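Local coordinates for hydrogenase expression/formation protein HypE (Desulfovibrio vulgaris subsp. vulgaris, PDB 2Z1U), which binds ATP and magnesium and acts in hydrogenase maturation, probably in making the cyanide ligands of the nickel-iron active site, at the interface of chains A and B. Numbering follows the deposited sequence. Chains: chain A/B, Hydrogenase expression/formation protein HypE.

The interface of chains A and B. Residues chain A 15-17, 20; chain B 228, 232, 333-334.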
loop_
_atom_site.group_PDB
_atom_site.type_symbol
_atom_site.label_atom_id
_atom_site.label_comp_id
_atom_site.label_asym_id
_atom_site.label_seq_id
_atom_site.Cartn_x
_atom_site.Cartn_y
_atom_site.Cartn_z
ATOM N N GLY A 15 16.204 -7.260 -6.523
ATOM C CA GLY A 15 16.716 -6.603 -5.328
ATOM C C GLY A 15 18.205 -6.306 -5.356
ATOM O O GLY A 15 18.768 -5.903 -4.337
ATOM N N GLY A 16 18.841 -6.498 -6.515
ATOM C CA GLY A 16 20.288 -6.307 -6.695
ATOM C C GLY A 16 20.683 -4.932 -7.210
ATOM O O GLY A 16 19.993 -3.948 -6.950
ATOM N N ARG A 17 21.794 -4.862 -7.945
ATOM C CA ARG A 17 22.348 -3.581 -8.408
ATOM C C ARG A 17 21.427 -2.784 -9.354
ATOM O O ARG A 17 21.288 -1.566 -9.207
ATOM C CB ARG A 17 23.751 -3.761 -9.032
ATOM C CG ARG A 17 23.857 -4.858 -10.098
ATOM C CD ARG A 17 25.094 -4.685 -11.035
ATOM N NE ARG A 17 24.951 -3.494 -11.873
ATOM C CZ ARG A 17 24.166 -3.405 -12.948
ATOM N NH1 ARG A 17 23.455 -4.447 -13.372
ATOM N NH2 ARG A 17 24.097 -2.261 -13.608
ATOM N N HIS A 20 18.463 -1.244 -7.420
ATOM C CA HIS A 20 18.854 -0.027 -6.716
ATOM C C HIS A 20 19.033 1.147 -7.684
ATOM O O HIS A 20 18.704 2.284 -7.348
ATOM C CB HIS A 20 20.117 -0.259 -5.867
ATOM C CG HIS A 20 19.921 -1.247 -4.757
ATOM N ND1 HIS A 20 20.180 -2.594 -4.902
ATOM C CD2 HIS A 20 19.468 -1.091 -3.490
ATOM C CE1 HIS A 20 19.900 -3.222 -3.775
ATOM N NE2 HIS A 20 19.475 -2.333 -2.899
ATOM N N THR B 228 23.343 -8.847 -0.167
ATOM C CA THR B 228 23.098 -7.566 -0.773
ATOM C C THR B 228 22.530 -6.564 0.293
ATOM O O THR B 228 22.918 -5.336 0.172
ATOM C CB THR B 228 22.132 -7.585 -1.973
ATOM O OG1 THR B 228 22.692 -8.381 -3.026
ATOM C CG2 THR B 228 21.891 -6.173 -2.483
ATOM N N GLU B 232 24.336 -2.869 0.854
ATOM C CA GLU B 232 23.534 -1.653 1.021
ATOM C C GLU B 232 24.054 -0.854 2.201
ATOM O O GLU B 232 24.331 0.336 2.080
ATOM C CB GLU B 232 22.053 -1.975 1.254
ATOM C CG GLU B 232 21.378 -2.643 0.090
ATOM C CD GLU B 232 19.936 -2.993 0.421
ATOM O OE1 GLU B 232 19.169 -3.287 -0.512
ATOM O OE2 GLU B 232 19.563 -2.917 1.598
ATOM N N MET B 333 26.815 -7.510 -5.171
ATOM C CA MET B 333 25.408 -7.593 -5.525
ATOM C C MET B 333 25.197 -8.441 -6.800
ATOM O O MET B 333 26.050 -8.471 -7.704
ATOM C CB MET B 333 24.742 -6.250 -5.678
ATOM C CG MET B 333 24.393 -5.528 -4.370
ATOM S SD MET B 333 23.369 -4.041 -4.638
ATOM C CE MET B 333 23.572 -3.199 -3.075
ATOM N N LEU B 334 23.988 -9.100 -6.862
ATOM C CA LEU B 334 23.508 -10.148 -7.837
ATOM C C LEU B 334 23.836 -9.814 -9.288
ATOM O O LEU B 334 24.870 -9.347 -9.768
ATOM C CB LEU B 334 21.994 -10.278 -7.662
ATOM C CG LEU B 334 21.505 -10.719 -6.281
ATOM C CD1 LEU B 334 19.995 -10.563 -6.191
ATOM C CD2 LEU B 334 21.912 -12.160 -6.022
HETATM O O HOH W 1 17.470 -5.346 -2.062
#
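The imidazole of A:His20 lies against the thioether of B:Met333 and reaches the carboxylate of B:Glu232 with its far nitrogen. These two chain-B residues take different parts of the ring. The methyl CE of B:Met333 stands over one face, 3.7 Å above the plane and displaced toward the rim, while SD lies 3.5 Å from the ring atom ND1. The thioether chain is extended beyond CG (chi3 -163°), which carries SD past A:Gly16 and the start of A:Arg17 and puts CE over the imidazole.

At the ring edge, A:His20 NE2 donates to B:Glu232 OE1 over 2.6 Å, with 158° at the hydrogen. The acceptor lies nearly in the imidazole plane, but the donor meets OE1 on its anti side and somewhat out of the carboxylate plane. With OE1 at the ring edge and the two planes 83° apart, the contact is a bond at the edge and not a stack. Through its other nitrogen, ND1, the ring donates to the carbonyl O of A:Gly16 at 2.5 Å; this bond is bent, comes from above the carbonyl plane and is tilted from the ring plane. Gripped through both nitrogens, the ring has its rotation fixed; with an acceptor at each nitrogen and a carboxylate close by, the imidazole may be doubly protonated, though hydrogens are not seen.

Water 1 links B:Glu232 OE1 (3.1 Å) with the carbonyl O of A:Gly15 (2.7 Å), giving that carboxylate oxygen a second partner. The methyl CG2 of B:Thr228 adds apolar contact 3.8 Å from A:His20 CE1.

The chain-A residues form the glycine pair just before helix 17-31 and the first turn of that helix; they meet helix 225-237 and the loop following strand 328-330 of chain B, in one of two symmetry-related patches of the two-fold dimer in the deposited assembly.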